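STING-associated CdnE c-di-GMP synthase (Flavobacteriaceae, PDB 6WT8) probably makes the cyclic dinucleotide c-di-GMP, a second messenger that switches on a partner STING protein in bacterial CBASS antiphage defence. Local coordinates at residues V93-H98 and E240-K245; S115-K120 and D207-N212; V232-L237 and D326-I331; R258-I263 and F279-I284. One frame throughout, in Å; residues are numbered along the deposited sequence.

Interaction 1 of 4, residues V93-H98 and E240-K245; sequences VMTNTH and ERINVK
Thr95 packs its methyl group against Ile242 and Asn243 in a partly buried loop-to-helix contact near the middle of the chain, where the turn after strand 85-90 leans on helix 235-248. With its OG1 lodged between the backbone N and the carbonyl carbon (chi1 50°), Thr95 turns the hydroxyl back to its own loop, where Thr95 OG1 lies 2.7 Å from Thr97 OG1 and bonds to the carbonyl of Ser92, and presents CG2 to the helix. There Thr95 CG2 lies 3.9 Å from Ile242 CG2, methyl against methyl. The amide of Asn243 comes in from the next position, its OD1 3.4 Å from Thr95 CG2. Ser92 probably belongs to the Gly-Ser signature of the nucleotidyltransferase core shared by CD-NTases; the 3-10 segment 93-95 comes directly after it and rests on helix 235-248. Asn243 OD1 accepts a hydrogen bond from Lys254, whose NZ also bonds to Thr95 O; one ammonium thus ties the two segments together indirectly. Were Asn243 replaced by an alanine, Lys254 would probably lose one of its two acceptors here, and the Thr95 methyl a flanking neighbour. The amide nitrogen, ND2 of Asn243, lies 3.6 Å from Met94 O.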
loop_
_atom_site.group_PDB
_atom_site.type_symbol
_atom_site.label_atom_id
_atom_site.label_comp_id
_atom_site.label_asym_id
_atom_site.label_seq_id
_atom_site.Cartn_x
_atom_site.Cartn_y
_atom_site.Cartn_z
ATOM N N VAL A 93 -3.899 1.327 -4.527
ATOM C CA VAL A 93 -4.891 0.805 -5.452
ATOM C C VAL A 93 -4.502 -0.604 -5.889
ATOM O O VAL A 93 -5.369 -1.444 -6.131
ATOM C CB VAL A 93 -5.075 1.787 -6.631
ATOM C CG1 VAL A 93 -5.991 1.151 -7.682
ATOM C CG2 VAL A 93 -5.695 3.130 -6.142
HETATM N N MSE A 94 -3.196 -0.919 -5.873
HETATM C CA MSE A 94 -2.782 -2.259 -6.277
HETATM C C MSE A 94 -3.075 -3.382 -5.277
HETATM O O MSE A 94 -2.980 -4.557 -5.627
HETATM C CB MSE A 94 -1.273 -2.292 -6.582
HETATM C CG MSE A 94 -0.940 -1.564 -7.883
HETATM SE SE MSE A 94 -1.778 -2.342 -9.472
HETATM C CE MSE A 94 -0.780 -3.945 -9.571
ATOM N N THR A 95 -3.426 -3.019 -4.049
ATOM C CA THR A 95 -3.998 -3.983 -3.091
ATOM C C THR A 95 -5.460 -3.723 -2.830
ATOM O O THR A 95 -6.046 -4.344 -1.922
ATOM C CB THR A 95 -3.221 -3.927 -1.770
ATOM O OG1 THR A 95 -3.112 -2.581 -1.327
ATOM C CG2 THR A 95 -1.767 -4.478 -1.923
ATOM N N ASN A 96 -6.063 -2.775 -3.556
ATOM C CA ASN A 96 -7.434 -2.337 -3.312
ATOM C C ASN A 96 -7.638 -1.932 -1.866
ATOM O O ASN A 96 -8.742 -2.155 -1.309
ATOM C CB ASN A 96 -8.458 -3.429 -3.697
ATOM C CG ASN A 96 -9.875 -2.880 -3.735
ATOM O OD1 ASN A 96 -10.064 -1.695 -4.106
ATOM N ND2 ASN A 96 -10.890 -3.708 -3.305
ATOM N N THR A 97 -6.612 -1.303 -1.247
ATOM C CA THR A 97 -6.786 -0.827 0.120
ATOM C C THR A 97 -6.930 0.680 0.173
ATOM O O THR A 97 -6.891 1.264 1.257
ATOM C CB THR A 97 -5.648 -1.299 1.024
ATOM O OG1 THR A 97 -4.395 -0.937 0.423
ATOM C CG2 THR A 97 -5.770 -2.831 1.199
ATOM N N HIS A 98 -7.109 1.323 -0.978
ATOM C CA HIS A 98 -7.442 2.736 -0.958
ATOM C C HIS A 98 -8.883 2.935 -0.481
ATOM O O HIS A 98 -9.722 2.042 -0.547
ATOM C CB HIS A 98 -7.253 3.361 -2.352
ATOM C CG HIS A 98 -8.066 2.704 -3.435
ATOM N ND1 HIS A 98 -7.998 1.364 -3.692
ATOM C CD2 HIS A 98 -8.901 3.230 -4.373
ATOM C CE1 HIS A 98 -8.795 1.063 -4.706
ATOM N NE2 HIS A 98 -9.317 2.184 -5.163
ATOM N N GLU A 240 2.744 -7.431 -2.621
ATOM C CA GLU A 240 2.672 -8.874 -2.587
ATOM C C GLU A 240 2.312 -9.368 -1.203
ATOM O O GLU A 240 1.479 -10.270 -1.061
ATOM C CB GLU A 240 3.998 -9.459 -3.068
ATOM C CG GLU A 240 4.003 -11.001 -3.147
ATOM C CD GLU A 240 3.171 -11.560 -4.303
ATOM O OE1 GLU A 240 3.014 -12.802 -4.353
ATOM O OE2 GLU A 240 2.680 -10.780 -5.144
ATOM N N ARG A 241 2.937 -8.808 -0.161
ATOM C CA ARG A 241 2.722 -9.367 1.172
ATOM C C ARG A 241 1.300 -9.089 1.673
ATOM O O ARG A 241 0.705 -9.964 2.320
ATOM C CB ARG A 241 3.774 -8.820 2.140
ATOM C CG ARG A 241 5.135 -9.510 1.978
ATOM C CD ARG A 241 6.143 -8.858 2.951
ATOM N NE ARG A 241 7.380 -9.661 2.819
ATOM C CZ ARG A 241 8.526 -9.367 3.438
ATOM N NH1 ARG A 241 8.652 -8.289 4.225
ATOM N NH2 ARG A 241 9.575 -10.188 3.256
ATOM N N ILE A 242 0.766 -7.872 1.418
ATOM C CA ILE A 242 -0.622 -7.596 1.804
ATOM C C ILE A 242 -1.578 -8.511 1.042
ATOM O O ILE A 242 -2.524 -9.077 1.627
ATOM C CB ILE A 242 -0.933 -6.108 1.608
ATOM C CG1 ILE A 242 -0.173 -5.342 2.702
ATOM C CG2 ILE A 242 -2.436 -5.859 1.696
ATOM C CD1 ILE A 242 -0.110 -3.812 2.345
ATOM N N ASN A 243 -1.351 -8.686 -0.262
ATOM C CA ASN A 243 -2.256 -9.549 -1.030
ATOM C C ASN A 243 -2.196 -10.992 -0.538
ATOM O O ASN A 243 -3.236 -11.665 -0.374
ATOM C CB ASN A 243 -1.932 -9.430 -2.516
ATOM C CG ASN A 243 -2.458 -8.129 -3.115
ATOM O OD1 ASN A 243 -3.348 -7.475 -2.542
ATOM N ND2 ASN A 243 -1.892 -7.720 -4.270
ATOM N N VAL A 244 -0.990 -11.484 -0.232
ATOM C CA VAL A 244 -0.855 -12.860 0.249
ATOM C C VAL A 244 -1.469 -13.028 1.626
ATOM O O VAL A 244 -2.213 -13.984 1.881
ATOM C CB VAL A 244 0.631 -13.247 0.262
ATOM C CG1 VAL A 244 0.821 -14.437 1.127
ATOM C CG2 VAL A 244 1.047 -13.481 -1.104
ATOM N N LYS A 245 -1.181 -12.102 2.565
ATOM C CA LYS A 245 -1.734 -12.302 3.876
ATOM C C LYS A 245 -3.251 -12.093 3.906
ATOM O O LYS A 245 -3.934 -12.723 4.717
ATOM C CB LYS A 245 -0.994 -11.409 4.889
ATOM C CG LYS A 245 -1.375 -11.861 6.282
ATOM C CD LYS A 245 -0.713 -11.128 7.408
ATOM C CE LYS A 245 0.479 -11.795 7.994
ATOM N NZ LYS A 245 0.247 -11.708 9.517
#

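Interaction 2 of 4, residues S115-K120 and D207-N212; sequences SEFDHK and DFMKTN
The backbones of Phe117 and Met209 stay well apart, 9.0 Å between their CA atoms at the nearest approach, and the selenomethionine side chain of Met209 spans the difference. Its chain bends at the last torsion (chi3 -83°), which brings Met209 CE to the chain just past the strand, 3.6 Å from Asp118 O. At the edge of the phenyl ring, near its plane, Met209 CE also comes within 4.3 Å of Phe117 CD2. Met209 SE stands 5.4 Å from the centroid of the Phe117 ring in an oblique Met-aromatic contact. One face of the phenyl ring is held by the imidazole of His119, whose ND1 donates to Phe117 O from above the carbonyl plane. Asp118 N-caps helix 119-126, its OD1 accepting from Gly121 N. Strand 114-117 runs parallel to strand 192-204, with Glu116 bonded through its backbone to Tyr202 and Lys204, and helix 206-211 follows that neighbour strand; Met209 touches both the end of strand 114-117 and, through Leu140 and His143, helix 134-146.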
loop_
_atom_site.group_PDB
_atom_site.type_symbol
_atom_site.label_atom_id
_atom_site.label_comp_id
_atom_site.label_asym_id
_atom_site.label_seq_id
_atom_site.Cartn_x
_atom_site.Cartn_y
_atom_site.Cartn_z
ATOM N N SER A 115 21.511 -2.155 -12.879
ATOM C CA SER A 115 20.803 -2.101 -11.622
ATOM C C SER A 115 21.776 -1.671 -10.536
ATOM O O SER A 115 22.970 -1.944 -10.603
ATOM C CB SER A 115 20.207 -3.462 -11.291
ATOM O OG SER A 115 19.509 -3.426 -10.069
ATOM N N GLU A 116 21.246 -1.028 -9.524
ATOM C CA GLU A 116 21.982 -0.857 -8.286
ATOM C C GLU A 116 21.874 -2.157 -7.487
ATOM O O GLU A 116 20.930 -2.930 -7.670
ATOM C CB GLU A 116 21.383 0.308 -7.506
ATOM C CG GLU A 116 21.426 1.669 -8.273
ATOM C CD GLU A 116 22.830 2.104 -8.525
ATOM O OE1 GLU A 116 23.613 2.107 -7.567
ATOM O OE2 GLU A 116 23.148 2.428 -9.683
ATOM N N PHE A 117 22.835 -2.403 -6.598
ATOM C CA PHE A 117 22.725 -3.614 -5.769
ATOM C C PHE A 117 23.614 -3.480 -4.538
ATOM O O PHE A 117 24.514 -2.637 -4.494
ATOM C CB PHE A 117 23.074 -4.901 -6.553
ATOM C CG PHE A 117 24.516 -5.009 -6.977
ATOM C CD1 PHE A 117 24.976 -4.337 -8.090
ATOM C CD2 PHE A 117 25.395 -5.830 -6.278
ATOM C CE1 PHE A 117 26.305 -4.445 -8.496
ATOM C CE2 PHE A 117 26.727 -5.964 -6.674
ATOM C CZ PHE A 117 27.192 -5.264 -7.777
ATOM N N ASP A 118 23.346 -4.334 -3.550
ATOM C CA ASP A 118 24.135 -4.393 -2.314
ATOM C C ASP A 118 25.439 -5.178 -2.565
ATOM O O ASP A 118 25.492 -6.407 -2.397
ATOM C CB ASP A 118 23.291 -5.023 -1.209
ATOM C CG ASP A 118 23.926 -4.897 0.152
ATOM O OD1 ASP A 118 25.073 -4.411 0.206
ATOM O OD2 ASP A 118 23.272 -5.253 1.143
ATOM N N HIS A 119 26.499 -4.435 -2.925
ATOM C CA HIS A 119 27.792 -5.032 -3.258
ATOM C C HIS A 119 28.376 -5.726 -2.047
ATOM O O HIS A 119 28.736 -6.914 -2.093
ATOM C CB HIS A 119 28.794 -3.962 -3.699
ATOM C CG HIS A 119 28.406 -3.174 -4.913
ATOM N ND1 HIS A 119 27.216 -2.483 -5.017
ATOM C CD2 HIS A 119 29.095 -2.910 -6.051
ATOM C CE1 HIS A 119 27.174 -1.855 -6.180
ATOM N NE2 HIS A 119 28.300 -2.100 -6.828
ATOM N N LYS A 120 28.478 -4.985 -0.946
ATOM C CA LYS A 120 29.124 -5.533 0.239
ATOM C C LYS A 120 28.306 -6.690 0.789
ATOM O O LYS A 120 28.865 -7.697 1.247
ATOM C CB LYS A 120 29.284 -4.462 1.322
ATOM C CG LYS A 120 30.171 -3.271 0.996
ATOM C CD LYS A 120 30.112 -2.264 2.150
ATOM C CE LYS A 120 31.042 -1.082 1.915
ATOM N NZ LYS A 120 32.455 -1.534 1.785
ATOM N N ASP A 207 18.361 -10.081 0.042
ATOM C CA ASP A 207 17.216 -10.994 0.079
ATOM C C ASP A 207 16.653 -11.258 -1.320
ATOM O O ASP A 207 16.245 -12.401 -1.632
ATOM C CB ASP A 207 16.146 -10.444 1.026
ATOM C CG ASP A 207 16.466 -10.717 2.497
ATOM O OD1 ASP A 207 17.284 -11.622 2.814
ATOM O OD2 ASP A 207 15.888 -10.001 3.330
ATOM N N PHE A 208 16.614 -10.235 -2.174
ATOM C CA PHE A 208 16.258 -10.483 -3.566
ATOM C C PHE A 208 17.265 -11.434 -4.231
ATOM O O PHE A 208 16.877 -12.375 -4.933
ATOM C CB PHE A 208 16.174 -9.176 -4.379
ATOM C CG PHE A 208 16.000 -9.450 -5.834
ATOM C CD1 PHE A 208 14.789 -9.975 -6.297
ATOM C CD2 PHE A 208 17.035 -9.251 -6.711
ATOM C CE1 PHE A 208 14.635 -10.306 -7.626
ATOM C CE2 PHE A 208 16.906 -9.538 -8.050
ATOM C CZ PHE A 208 15.700 -10.071 -8.526
HETATM N N MSE A 209 18.555 -11.180 -4.057
HETATM C CA MSE A 209 19.546 -11.958 -4.791
HETATM C C MSE A 209 19.581 -13.399 -4.281
HETATM O O MSE A 209 19.951 -14.315 -5.020
HETATM C CB MSE A 209 20.910 -11.264 -4.712
HETATM C CG MSE A 209 20.851 -9.886 -5.486
HETATM SE SE MSE A 209 22.654 -9.171 -5.660
HETATM C CE MSE A 209 22.847 -8.323 -3.958
ATOM N N LYS A 210 19.114 -13.632 -3.041
ATOM C CA LYS A 210 19.014 -15.018 -2.531
ATOM C C LYS A 210 17.842 -15.807 -3.118
ATOM O O LYS A 210 17.870 -17.043 -3.084
ATOM C CB LYS A 210 18.839 -15.032 -0.999
ATOM C CG LYS A 210 20.064 -14.677 -0.191
ATOM C CD LYS A 210 19.744 -14.600 1.327
ATOM C CE LYS A 210 21.070 -14.502 2.107
ATOM N NZ LYS A 210 20.959 -14.270 3.591
ATOM N N THR A 211 16.788 -15.134 -3.585
ATOM C CA THR A 211 15.513 -15.777 -3.874
ATOM C C THR A 211 15.058 -15.607 -5.308
ATOM O O THR A 211 14.303 -16.458 -5.799
ATOM C CB THR A 211 14.393 -15.183 -2.991
ATOM O OG1 THR A 211 14.289 -13.754 -3.196
ATOM C CG2 THR A 211 14.642 -15.441 -1.527
ATOM N N ASN A 212 15.434 -14.501 -5.958
ATOM C CA ASN A 212 14.874 -14.064 -7.230
ATOM C C ASN A 212 13.358 -13.914 -7.172
ATOM O O ASN A 212 12.690 -14.029 -8.207
ATOM C CB ASN A 212 15.312 -15.011 -8.339
ATOM C CG ASN A 212 16.810 -14.904 -8.567
ATOM O OD1 ASN A 212 17.338 -13.777 -8.538
ATOM N ND2 ASN A 212 17.503 -16.029 -8.770
#

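Interaction 3 of 4, residues V232-L237 and D326-I331; sequences VDYPFL and DGCEYI
Apolar packing joins Tyr234 and Leu237, at the start of helix 235-248, to Asp326 in the loop before helix 336-360. Leu237 CD2 lies 4.0 Å from Asp326 CB and 3.6 Å from Asp326 O, and Tyr234 CB comes within 4.1 Å of the same Asp326 CB. A sulfur-aromatic contact adds to this: Cys328 SG approaches the Tyr234 ring obliquely, 4.6 Å from its centroid, while Val232 CG2 lies over one face of that ring, toward its rim. The polar part is water-mediated, since a water accepts from Tyr234 N and donates to Asp326 OD2 at 2.6 Å. Within the loop, Asp326 OD1 accepts from Cys328 N (N-H...O 158°), closing an Asx turn through Gly327, and Ser324 OG bonds to this oxygen as well. With CG set between its backbone N and carbonyl carbon (chi1 65°), Asp326 can serve turn and water together. The two carboxylate oxygens thus divide the work, one shaping the loop and the other reaching the helix start through water.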
loop_
_atom_site.group_PDB
_atom_site.type_symbol
_atom_site.label_atom_id
_atom_site.label_comp_id
_atom_site.label_asym_id
_atom_site.label_seq_id
_atom_site.Cartn_x
_atom_site.Cartn_y
_atom_site.Cartn_z
ATOM N N VAL A 232 16.158 3.608 -1.576
ATOM C CA VAL A 232 15.410 2.479 -2.116
ATOM C C VAL A 232 14.036 2.365 -1.463
ATOM O O VAL A 232 13.881 2.557 -0.246
ATOM C CB VAL A 232 16.198 1.160 -1.957
ATOM C CG1 VAL A 232 16.460 0.840 -0.502
ATOM C CG2 VAL A 232 15.446 0.012 -2.609
ATOM N N ASP A 233 13.031 2.027 -2.275
ATOM C CA ASP A 233 11.679 1.731 -1.827
ATOM C C ASP A 233 11.349 0.326 -2.297
ATOM O O ASP A 233 11.887 -0.122 -3.320
ATOM C CB ASP A 233 10.635 2.650 -2.481
ATOM C CG ASP A 233 10.753 4.073 -2.081
ATOM O OD1 ASP A 233 10.937 4.331 -0.873
ATOM O OD2 ASP A 233 10.581 4.932 -2.982
ATOM N N TYR A 234 10.482 -0.381 -1.551
ATOM C CA TYR A 234 10.070 -1.736 -1.929
ATOM C C TYR A 234 8.550 -1.814 -2.110
ATOM O O TYR A 234 7.841 -2.554 -1.396
ATOM C CB TYR A 234 10.561 -2.744 -0.891
ATOM C CG TYR A 234 12.065 -2.848 -0.805
ATOM C CD1 TYR A 234 12.791 -3.602 -1.745
ATOM C CD2 TYR A 234 12.774 -2.164 0.152
ATOM C CE1 TYR A 234 14.165 -3.681 -1.710
ATOM C CE2 TYR A 234 14.184 -2.238 0.199
ATOM C CZ TYR A 234 14.863 -3.023 -0.729
ATOM O OH TYR A 234 16.265 -3.099 -0.674
ATOM N N PRO A 235 7.995 -1.042 -3.050
ATOM C CA PRO A 235 6.533 -1.016 -3.189
ATOM C C PRO A 235 5.958 -2.358 -3.589
ATOM O O PRO A 235 4.800 -2.690 -3.230
ATOM C CB PRO A 235 6.288 0.025 -4.301
ATOM C CG PRO A 235 7.607 -0.012 -5.108
ATOM C CD PRO A 235 8.695 -0.194 -4.055
ATOM N N PHE A 236 6.690 -3.150 -4.371
ATOM C CA PHE A 236 6.106 -4.400 -4.835
ATOM C C PHE A 236 6.061 -5.425 -3.714
ATOM O O PHE A 236 5.276 -6.366 -3.771
ATOM C CB PHE A 236 6.918 -4.918 -6.054
ATOM C CG PHE A 236 7.259 -3.856 -7.007
ATOM C CD1 PHE A 236 6.279 -3.011 -7.533
ATOM C CD2 PHE A 236 8.604 -3.626 -7.371
ATOM C CE1 PHE A 236 6.594 -1.966 -8.430
ATOM C CE2 PHE A 236 8.925 -2.596 -8.291
ATOM C CZ PHE A 236 7.939 -1.756 -8.799
ATOM N N LEU A 237 6.944 -5.268 -2.716
ATOM C CA LEU A 237 6.978 -6.199 -1.600
ATOM C C LEU A 237 5.789 -5.969 -0.678
ATOM O O LEU A 237 5.169 -6.934 -0.203
ATOM C CB LEU A 237 8.306 -6.010 -0.851
ATOM C CG LEU A 237 8.631 -7.060 0.191
ATOM C CD1 LEU A 237 8.563 -8.489 -0.402
ATOM C CD2 LEU A 237 9.988 -6.786 0.799
ATOM N N ASP A 326 7.223 -4.221 4.535
ATOM C CA ASP A 326 8.400 -4.605 3.740
ATOM C C ASP A 326 9.584 -5.040 4.608
ATOM O O ASP A 326 10.631 -5.429 4.077
ATOM C CB ASP A 326 8.797 -3.475 2.766
ATOM C CG ASP A 326 9.256 -2.205 3.478
ATOM O OD1 ASP A 326 9.599 -2.259 4.684
ATOM O OD2 ASP A 326 9.288 -1.127 2.820
ATOM N N GLY A 327 9.444 -4.984 5.929
ATOM C CA GLY A 327 10.478 -5.503 6.828
ATOM C C GLY A 327 11.659 -4.599 7.033
ATOM O O GLY A 327 12.610 -4.991 7.723
ATOM N N CYS A 328 11.630 -3.392 6.500
ATOM C CA CYS A 328 12.828 -2.547 6.508
ATOM C C CYS A 328 12.858 -1.468 7.598
ATOM O O CYS A 328 13.915 -0.836 7.793
ATOM C CB CYS A 328 12.993 -1.883 5.143
ATOM S SG CYS A 328 13.365 -3.068 3.806
ATOM N N GLU A 329 11.767 -1.223 8.309
ATOM C CA GLU A 329 11.765 -0.259 9.394
ATOM C C GLU A 329 10.980 -0.813 10.570
ATOM O O GLU A 329 10.141 -1.711 10.414
ATOM C CB GLU A 329 11.089 1.057 8.983
ATOM C CG GLU A 329 11.529 1.559 7.606
ATOM C CD GLU A 329 10.729 2.760 7.092
ATOM O OE1 GLU A 329 9.998 3.417 7.891
ATOM O OE2 GLU A 329 10.854 3.035 5.870
ATOM N N TYR A 330 11.256 -0.265 11.759
ATOM C CA TYR A 330 10.372 -0.451 12.903
ATOM C C TYR A 330 9.451 0.750 12.927
ATOM O O TYR A 330 9.935 1.879 13.036
ATOM C CB TYR A 330 11.191 -0.546 14.192
ATOM C CG TYR A 330 11.965 -1.850 14.301
ATOM C CD1 TYR A 330 11.292 -3.007 14.609
ATOM C CD2 TYR A 330 13.345 -1.879 14.117
ATOM C CE1 TYR A 330 11.971 -4.212 14.739
ATOM C CE2 TYR A 330 14.049 -3.085 14.230
ATOM C CZ TYR A 330 13.335 -4.234 14.546
ATOM O OH TYR A 330 14.019 -5.428 14.687
ATOM N N ILE A 331 8.143 0.511 12.869
ATOM C CA ILE A 331 7.223 1.639 12.614
ATOM C C ILE A 331 7.037 2.547 13.815
ATOM O O ILE A 331 6.505 3.656 13.641
ATOM C CB ILE A 331 5.839 1.173 12.121
ATOM C CG1 ILE A 331 5.192 0.198 13.084
ATOM C CG2 ILE A 331 5.967 0.548 10.749
ATOM C CD1 ILE A 331 3.709 0.079 12.853
HETATM O O HOH W 1 9.063 0.336 0.686
#

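Interaction 4 of 4, residues R258-I263 and F279-I284; sequences RFLKNI and FHINAI
Ile281 projects from segment 279-284 of helix 278-287 onto Leu260 and Lys261 of helix 253-266, and its side chain can be followed branch by branch. At CB the chain forks. Ile281 CG2, anti to the backbone N, lies 3.9 Å from Leu260 CB and also meets Leu260 CD1. The other branch, CG1, leads on through an extended chi2 of 173° to Ile281 CD1, which ends 3.9 Å from Lys261 CG and 4.0 Å from Lys261 CA. The fork thus straddles two successive residues of the facing helix. The segments cross in an antiparallel sense at 139°, with axes 9.9 Å apart at closest approach, within the helical portion that packs beside the nucleotidyltransferase core in CD-NTases; helix 300-314 adds Leu305 against Leu260. Loss of both branches of Ile281 to an alanine would probably open a gap beside Leu260 and leave the aliphatic stem of Lys261 freer to shift. That stem runs extended past Ile281 toward Asn282. Lys261 NZ bonds to the carbonyl of Thr97, in the loop after strand 85-90, and to a water at 2.7 Å. The same water donates to Asn282 OD1 at 2.7 Å, completing a bridge between the helices.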
loop_
_atom_site.group_PDB
_atom_site.type_symbol
_atom_site.label_atom_id
_atom_site.label_comp_id
_atom_site.label_asym_id
_atom_site.label_seq_id
_atom_site.Cartn_x
_atom_site.Cartn_y
_atom_site.Cartn_z
ATOM N N ARG A 258 -8.849 -1.051 5.451
ATOM C CA ARG A 258 -9.726 0.007 4.938
ATOM C C ARG A 258 -10.550 0.608 6.067
ATOM O O ARG A 258 -10.805 1.811 6.071
ATOM C CB ARG A 258 -10.614 -0.565 3.820
ATOM C CG ARG A 258 -9.762 -0.913 2.580
ATOM C CD ARG A 258 -10.631 -1.257 1.355
ATOM N NE ARG A 258 -11.338 -2.487 1.645
ATOM C CZ ARG A 258 -11.134 -3.690 1.093
ATOM N NH1 ARG A 258 -10.288 -3.995 0.087
ATOM N NH2 ARG A 258 -11.857 -4.675 1.551
ATOM N N PHE A 259 -11.023 -0.232 7.002
ATOM C CA PHE A 259 -11.770 0.287 8.150
ATOM C C PHE A 259 -10.941 1.279 8.930
ATOM O O PHE A 259 -11.398 2.386 9.198
ATOM C CB PHE A 259 -12.180 -0.889 9.041
ATOM C CG PHE A 259 -12.911 -0.508 10.291
ATOM C CD1 PHE A 259 -14.146 0.054 10.233
ATOM C CD2 PHE A 259 -12.397 -0.829 11.496
ATOM C CE1 PHE A 259 -14.848 0.406 11.417
ATOM C CE2 PHE A 259 -13.081 -0.497 12.668
ATOM C CZ PHE A 259 -14.326 0.087 12.616
ATOM N N LEU A 260 -9.700 0.912 9.297
ATOM C CA LEU A 260 -8.918 1.858 10.117
ATOM C C LEU A 260 -8.610 3.141 9.343
ATOM O O LEU A 260 -8.576 4.237 9.917
ATOM C CB LEU A 260 -7.603 1.215 10.596
ATOM C CG LEU A 260 -7.567 0.296 11.793
ATOM C CD1 LEU A 260 -6.056 0.202 12.219
ATOM C CD2 LEU A 260 -8.420 0.830 12.953
ATOM N N LYS A 261 -8.348 3.031 8.026
ATOM C CA LYS A 261 -8.115 4.232 7.215
ATOM C C LYS A 261 -9.337 5.139 7.224
ATOM O O LYS A 261 -9.206 6.365 7.356
ATOM C CB LYS A 261 -7.748 3.840 5.783
ATOM C CG LYS A 261 -6.340 3.303 5.619
ATOM C CD LYS A 261 -6.111 3.088 4.121
ATOM C CE LYS A 261 -4.812 2.478 3.827
ATOM N NZ LYS A 261 -4.639 2.651 2.313
ATOM N N ASN A 262 -10.536 4.562 7.143
ATOM C CA ASN A 262 -11.748 5.377 7.180
ATOM C C ASN A 262 -11.915 6.017 8.548
ATOM O O ASN A 262 -12.337 7.176 8.638
ATOM C CB ASN A 262 -12.979 4.499 6.842
ATOM C CG ASN A 262 -13.263 4.479 5.318
ATOM O OD1 ASN A 262 -13.521 5.535 4.739
ATOM N ND2 ASN A 262 -13.170 3.316 4.669
ATOM N N ILE A 263 -11.708 5.249 9.625
ATOM C CA ILE A 263 -11.828 5.836 10.970
ATOM C C ILE A 263 -10.853 6.995 11.116
ATOM O O ILE A 263 -11.204 8.057 11.630
ATOM C CB ILE A 263 -11.563 4.779 12.057
ATOM C CG1 ILE A 263 -12.603 3.665 12.021
ATOM C CG2 ILE A 263 -11.480 5.392 13.469
ATOM C CD1 ILE A 263 -13.994 4.080 11.913
ATOM N N PHE A 279 1.020 3.562 5.328
ATOM C CA PHE A 279 2.124 2.630 5.573
ATOM C C PHE A 279 2.033 2.041 6.982
ATOM O O PHE A 279 2.234 0.825 7.175
ATOM C CB PHE A 279 3.408 3.481 5.320
ATOM C CG PHE A 279 4.716 2.878 5.725
ATOM C CD1 PHE A 279 5.513 2.265 4.725
ATOM C CD2 PHE A 279 5.183 2.948 7.011
ATOM C CE1 PHE A 279 6.752 1.706 5.034
ATOM C CE2 PHE A 279 6.437 2.440 7.335
ATOM C CZ PHE A 279 7.213 1.798 6.352
ATOM N N HIS A 280 1.748 2.895 7.972
ATOM C CA HIS A 280 1.713 2.428 9.354
ATOM C C HIS A 280 0.471 1.627 9.616
ATOM O O HIS A 280 0.527 0.639 10.370
ATOM C CB HIS A 280 1.771 3.606 10.334
ATOM C CG HIS A 280 2.914 4.506 10.069
ATOM N ND1 HIS A 280 2.802 5.597 9.229
ATOM C CD2 HIS A 280 4.219 4.474 10.483
ATOM C CE1 HIS A 280 3.980 6.210 9.165
ATOM N NE2 HIS A 280 4.841 5.571 9.947
ATOM N N ILE A 281 -0.678 2.035 9.054
ATOM C CA ILE A 281 -1.907 1.256 9.233
ATOM C C ILE A 281 -1.744 -0.123 8.618
ATOM O O ILE A 281 -2.120 -1.144 9.231
ATOM C CB ILE A 281 -3.106 2.008 8.607
ATOM C CG1 ILE A 281 -3.438 3.165 9.526
ATOM C CG2 ILE A 281 -4.332 1.069 8.532
ATOM C CD1 ILE A 281 -4.494 4.123 8.965
ATOM N N ASN A 282 -1.135 -0.179 7.430
ATOM C CA ASN A 282 -0.891 -1.481 6.797
ATOM C C ASN A 282 -0.083 -2.358 7.735
ATOM O O ASN A 282 -0.386 -3.538 7.917
ATOM C CB ASN A 282 -0.100 -1.324 5.499
ATOM C CG ASN A 282 -0.872 -0.671 4.368
ATOM O OD1 ASN A 282 -2.092 -0.599 4.385
ATOM N ND2 ASN A 282 -0.121 -0.169 3.357
ATOM N N ALA A 283 1.014 -1.802 8.276
ATOM C CA ALA A 283 1.921 -2.578 9.130
ATOM C C ALA A 283 1.247 -3.036 10.426
ATOM O O ALA A 283 1.445 -4.174 10.867
ATOM C CB ALA A 283 3.173 -1.732 9.456
ATOM N N ILE A 284 0.433 -2.171 11.038
ATOM C CA ILE A 284 -0.232 -2.556 12.290
ATOM C C ILE A 284 -1.170 -3.727 12.006
ATOM O O ILE A 284 -1.251 -4.713 12.775
ATOM C CB ILE A 284 -0.987 -1.352 12.875
ATOM C CG1 ILE A 284 0.047 -0.335 13.384
ATOM C CG2 ILE A 284 -2.015 -1.818 13.953
ATOM C CD1 ILE A 284 -0.582 1.086 13.697
HETATM O O HOH W 2 -2.886 0.575 2.032
#

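How the interactions relate
All four contacts are partly buried. The centre of interaction 1 lies about 6 Å from the centre of the chain, those of 3 and 4 about 10 Å, and that of the peripheral interaction 2 about 23 Å. Interactions 1 and 4 each have two buried touching residues, whereas 3 includes the exposed Cys328. Interactions 1 and 3 share helix 235-248. Interaction 4 is tied to 1 by Arg258 NH1 bonding to Asn96 O, and to 3 by Ile331 packing on Ala283 and Ile284; interaction 2 touches none of them. Waters bridge both 3 and 4, the latter adding buried aliphatic packing; a lysine links the segments of 1, and a Met-aromatic contact (selenomethionine) marks 2.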